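Long-range contact in phage tail sheath protein (Desulfitobacterium hafniense, PDB 3HXL), which probably assembles into the contractile tail sheath of a phage or prophage-derived tail: residues 301-313 with 322-334. Numbering follows the deposited sequence.
Sequences AQIIAALQAGEFL and LVEQDINTLTSFT
G310 and T329 bring their backbones to 4.3 Å between CA atoms, and a nearly straight bond (171° at H) from E324 N to L313 O joins the chains flanking the hairpin of strands 314-317 and 320-323. G310, at positive phi, closes helix 300-308 in a Schellman motif, with G310 N bonded to L307 O and E311 N to A306 O; the chain then pairs through F312 with strand 246-255 of the subtilisin-like domain. Between the G310-T329 approach and the E324-L313 bond, two waters bridge the segments: one donates to G310 O and I327 O, the other to E311 O and Q325 O while accepting from L313 N. The helix contributes I303 and L307, whose side chains cross that of E324 at about a right angle; with CG anti to the backbone N (chi1 -179°), E324 sets CG 3.7 Å from I303 CG2, and OE1 bonds to T315. L307 CD2 touches Q325 CB (3.7 Å). I327 CD1 reaches in to 3.5 Å from E311 O. F312 sets CZ against V323 CG1, and its ring edge receives I327 O and D326 OD1 in plane. D326 OD2 takes L283 N and a salt bridge from R348, while OD1, 3.6 Å from F312 CE2, accepts from N344 ND2, the carboxylate turned 84° from the ring.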
loop_
_atom_site.group_PDB
_atom_site.type_symbol
_atom_site.label_atom_id
_atom_site.label_comp_id
_atom_site.label_asym_id
_atom_site.label_seq_id
_atom_site.Cartn_x
_atom_site.Cartn_y
_atom_site.Cartn_z
ATOM N N ALA A 301 20.748 19.762 -16.436
ATOM C CA ALA A 301 19.796 19.944 -17.527
ATOM C C ALA A 301 18.790 18.798 -17.586
ATOM O O ALA A 301 17.601 19.008 -17.832
ATOM C CB ALA A 301 20.536 20.055 -18.864
ATOM N N GLN A 302 19.268 17.581 -17.373
ATOM C CA GLN A 302 18.383 16.425 -17.412
ATOM C C GLN A 302 17.378 16.446 -16.267
ATOM O O GLN A 302 16.238 16.024 -16.431
ATOM C CB GLN A 302 19.193 15.139 -17.344
ATOM C CG GLN A 302 20.144 14.954 -18.498
ATOM C CD GLN A 302 20.911 13.663 -18.379
ATOM O OE1 GLN A 302 21.540 13.400 -17.356
ATOM N NE2 GLN A 302 20.864 12.845 -19.424
ATOM N N ILE A 303 17.802 16.926 -15.103
ATOM C CA ILE A 303 16.903 16.992 -13.953
ATOM C C ILE A 303 15.786 17.996 -14.229
ATOM O O ILE A 303 14.610 17.715 -13.993
ATOM C CB ILE A 303 17.668 17.403 -12.674
ATOM C CG1 ILE A 303 18.660 16.300 -12.292
ATOM C CG2 ILE A 303 16.683 17.670 -11.537
ATOM C CD1 ILE A 303 19.559 16.643 -11.123
ATOM N N ILE A 304 16.161 19.166 -14.737
ATOM C CA ILE A 304 15.200 20.209 -15.055
ATOM C C ILE A 304 14.190 19.718 -16.081
ATOM O O ILE A 304 12.987 19.942 -15.942
ATOM C CB ILE A 304 15.920 21.468 -15.590
ATOM C CG1 ILE A 304 16.747 22.082 -14.459
ATOM C CG2 ILE A 304 14.908 22.465 -16.158
ATOM C CD1 ILE A 304 17.586 23.281 -14.862
ATOM N N ALA A 305 14.676 19.034 -17.107
ATOM C CA ALA A 305 13.796 18.511 -18.141
ATOM C C ALA A 305 12.836 17.487 -17.544
ATOM O O ALA A 305 11.655 17.455 -17.886
ATOM C CB ALA A 305 14.620 17.868 -19.250
ATOM N N ALA A 306 13.355 16.654 -16.646
ATOM C CA ALA A 306 12.555 15.615 -16.005
ATOM C C ALA A 306 11.467 16.207 -15.117
ATOM O O ALA A 306 10.335 15.726 -15.111
ATOM C CB ALA A 306 13.462 14.700 -15.190
ATOM N N LEU A 307 11.819 17.237 -14.354
ATOM C CA LEU A 307 10.856 17.892 -13.478
ATOM C C LEU A 307 9.781 18.535 -14.344
ATOM O O LEU A 307 8.584 18.410 -14.080
ATOM C CB LEU A 307 11.546 18.964 -12.628
ATOM C CG LEU A 307 12.547 18.480 -11.573
ATOM C CD1 LEU A 307 13.223 19.678 -10.915
ATOM C CD2 LEU A 307 11.820 17.637 -10.523
ATOM N N GLN A 308 10.219 19.223 -15.391
ATOM C CA GLN A 308 9.294 19.880 -16.303
ATOM C C GLN A 308 8.357 18.847 -16.924
ATOM O O GLN A 308 7.231 19.163 -17.302
ATOM C CB GLN A 308 10.070 20.604 -17.404
ATOM C CG GLN A 308 9.190 21.369 -18.371
ATOM C CD GLN A 308 9.997 22.059 -19.445
ATOM O OE1 GLN A 308 10.897 22.847 -19.149
ATOM N NE2 GLN A 308 9.683 21.767 -20.702
ATOM N N ALA A 309 8.832 17.611 -17.023
ATOM C CA ALA A 309 8.043 16.528 -17.599
ATOM C C ALA A 309 7.120 15.864 -16.564
ATOM O O ALA A 309 6.331 14.986 -16.906
ATOM C CB ALA A 309 8.971 15.484 -18.223
ATOM N N GLY A 310 7.229 16.286 -15.303
ATOM C CA GLY A 310 6.382 15.741 -14.252
ATOM C C GLY A 310 6.903 14.461 -13.625
ATOM O O GLY A 310 6.130 13.635 -13.143
ATOM N N GLU A 311 8.222 14.305 -13.612
ATOM C CA GLU A 311 8.840 13.116 -13.065
ATOM C C GLU A 311 9.348 13.222 -11.628
ATOM O O GLU A 311 9.935 14.229 -11.227
ATOM C CB GLU A 311 9.979 12.681 -13.982
ATOM C CG GLU A 311 9.519 12.483 -15.417
ATOM C CD GLU A 311 10.514 11.701 -16.239
ATOM O OE1 GLU A 311 11.389 12.331 -16.879
ATOM O OE2 GLU A 311 10.421 10.455 -16.233
ATOM N N PHE A 312 9.104 12.154 -10.872
ATOM C CA PHE A 312 9.534 12.033 -9.481
ATOM C C PHE A 312 10.894 11.324 -9.597
ATOM O O PHE A 312 10.970 10.194 -10.080
ATOM C CB PHE A 312 8.512 11.177 -8.709
ATOM C CG PHE A 312 8.758 11.105 -7.220
ATOM C CD1 PHE A 312 9.824 10.368 -6.709
ATOM C CD2 PHE A 312 7.923 11.783 -6.330
ATOM C CE1 PHE A 312 10.059 10.307 -5.331
ATOM C CE2 PHE A 312 8.148 11.729 -4.953
ATOM C CZ PHE A 312 9.216 10.991 -4.455
ATOM N N LEU A 313 11.962 11.993 -9.173
ATOM C CA LEU A 313 13.295 11.420 -9.280
ATOM C C LEU A 313 14.187 11.699 -8.074
ATOM O O LEU A 313 13.970 12.658 -7.331
ATOM C CB LEU A 313 13.978 11.961 -10.538
ATOM C CG LEU A 313 14.204 13.476 -10.517
ATOM C CD1 LEU A 313 15.658 13.778 -10.150
ATOM C CD2 LEU A 313 13.884 14.057 -11.881
ATOM N N LEU A 322 18.323 11.877 -2.398
ATOM C CA LEU A 322 17.255 12.793 -2.035
ATOM C C LEU A 322 16.180 12.929 -3.098
ATOM O O LEU A 322 16.463 12.860 -4.293
ATOM C CB LEU A 322 17.833 14.172 -1.732
ATOM C CG LEU A 322 18.418 14.412 -0.334
ATOM C CD1 LEU A 322 19.192 13.214 0.156
ATOM C CD2 LEU A 322 19.288 15.654 -0.378
ATOM N N VAL A 323 14.941 13.100 -2.652
ATOM C CA VAL A 323 13.835 13.305 -3.573
ATOM C C VAL A 323 14.077 14.713 -4.100
ATOM O O VAL A 323 14.141 15.668 -3.321
ATOM C CB VAL A 323 12.470 13.255 -2.843
ATOM C CG1 VAL A 323 11.354 13.689 -3.788
ATOM C CG2 VAL A 323 12.205 11.835 -2.346
ATOM N N GLU A 324 14.228 14.843 -5.415
ATOM C CA GLU A 324 14.480 16.152 -6.016
ATOM C C GLU A 324 13.306 17.073 -5.728
ATOM O O GLU A 324 13.474 18.160 -5.169
ATOM C CB GLU A 324 14.683 16.008 -7.532
ATOM C CG GLU A 324 14.988 17.315 -8.277
ATOM C CD GLU A 324 16.294 17.977 -7.843
ATOM O OE1 GLU A 324 17.278 17.259 -7.567
ATOM O OE2 GLU A 324 16.341 19.225 -7.797
ATOM N N GLN A 325 12.120 16.627 -6.128
ATOM C CA GLN A 325 10.880 17.364 -5.902
ATOM C C GLN A 325 9.763 16.352 -5.733
ATOM O O GLN A 325 9.654 15.401 -6.505
ATOM C CB GLN A 325 10.569 18.307 -7.071
ATOM C CG GLN A 325 11.394 19.584 -7.047
ATOM C CD GLN A 325 10.853 20.654 -7.973
ATOM O OE1 GLN A 325 9.656 20.703 -8.254
ATOM N NE2 GLN A 325 11.729 21.536 -8.431
ATOM N N ASP A 326 8.952 16.555 -4.696
ATOM C CA ASP A 326 7.838 15.670 -4.370
ATOM C C ASP A 326 6.661 16.079 -5.254
ATOM O O ASP A 326 5.748 16.776 -4.809
ATOM C CB ASP A 326 7.502 15.829 -2.876
ATOM C CG ASP A 326 6.405 14.889 -2.401
ATOM O OD1 ASP A 326 6.036 13.953 -3.146
ATOM O OD2 ASP A 326 5.922 15.092 -1.263
ATOM N N ILE A 327 6.695 15.647 -6.510
ATOM C CA ILE A 327 5.647 15.998 -7.459
ATOM C C ILE A 327 5.017 14.803 -8.150
ATOM O O ILE A 327 5.595 13.710 -8.185
ATOM C CB ILE A 327 6.188 16.932 -8.568
ATOM C CG1 ILE A 327 7.345 16.242 -9.305
ATOM C CG2 ILE A 327 6.634 18.248 -7.972
ATOM C CD1 ILE A 327 7.805 16.982 -10.563
ATOM N N ASN A 328 3.815 15.021 -8.683
ATOM C CA ASN A 328 3.101 13.984 -9.415
ATOM C C ASN A 328 3.247 14.308 -10.910
ATOM O O ASN A 328 3.928 15.267 -11.271
ATOM C CB ASN A 328 1.626 13.914 -8.980
ATOM C CG ASN A 328 0.914 15.248 -9.079
ATOM O OD1 ASN A 328 0.768 15.818 -10.167
ATOM N ND2 ASN A 328 0.448 15.749 -7.941
ATOM N N THR A 329 2.616 13.515 -11.770
ATOM C CA THR A 329 2.746 13.706 -13.215
ATOM C C THR A 329 1.988 14.847 -13.876
ATOM O O THR A 329 2.144 15.065 -15.080
ATOM C CB THR A 329 2.351 12.440 -13.971
ATOM O OG1 THR A 329 0.975 12.156 -13.725
ATOM C CG2 THR A 329 3.191 11.265 -13.520
ATOM N N LEU A 330 1.160 15.565 -13.132
ATOM C CA LEU A 330 0.404 16.655 -13.744
ATOM C C LEU A 330 1.288 17.763 -14.302
ATOM O O LEU A 330 2.026 18.412 -13.555
ATOM C CB LEU A 330 -0.581 17.263 -12.744
ATOM C CG LEU A 330 -1.397 18.428 -13.311
ATOM C CD1 LEU A 330 -2.348 17.915 -14.405
ATOM C CD2 LEU A 330 -2.203 19.068 -12.188
ATOM N N THR A 331 1.213 17.976 -15.616
ATOM C CA THR A 331 1.990 19.031 -16.267
ATOM C C THR A 331 1.127 19.968 -17.111
ATOM O O THR A 331 1.535 21.093 -17.382
ATOM C CB THR A 331 3.108 18.476 -17.193
ATOM O OG1 THR A 331 2.527 17.650 -18.208
ATOM C CG2 THR A 331 4.117 17.672 -16.393
ATOM N N SER A 332 -0.052 19.511 -17.531
ATOM C CA SER A 332 -0.944 20.346 -18.334
ATOM C C SER A 332 -1.790 21.199 -17.397
ATOM O O SER A 332 -2.942 20.883 -17.124
ATOM C CB SER A 332 -1.862 19.481 -19.204
ATOM O OG SER A 332 -1.105 18.643 -20.054
ATOM N N PHE A 333 -1.215 22.288 -16.910
ATOM C CA PHE A 333 -1.924 23.151 -15.987
ATOM C C PHE A 333 -2.933 24.056 -16.675
ATOM O O PHE A 333 -2.736 24.484 -17.817
ATOM C CB PHE A 333 -0.916 23.982 -15.193
ATOM C CG PHE A 333 0.168 23.159 -14.552
ATOM C CD1 PHE A 333 -0.148 22.136 -13.664
ATOM C CD2 PHE A 333 1.507 23.401 -14.848
ATOM C CE1 PHE A 333 0.854 21.362 -13.078
ATOM C CE2 PHE A 333 2.517 22.635 -14.268
ATOM C CZ PHE A 333 2.193 21.615 -13.384
ATOM N N THR A 334 -4.028 24.325 -15.975
ATOM C CA THR A 334 -5.073 25.191 -16.495
ATOM C C THR A 334 -5.424 26.219 -15.435
ATOM O O THR A 334 -4.870 26.205 -14.336
ATOM C CB THR A 334 -6.344 24.399 -16.854
ATOM O OG1 THR A 334 -6.907 23.832 -15.665
ATOM C CG2 THR A 334 -6.013 23.279 -17.838
HETATM O O HOH W 1 5.580 12.185 -10.550
HETATM O O HOH W 2 11.222 14.881 -8.722
#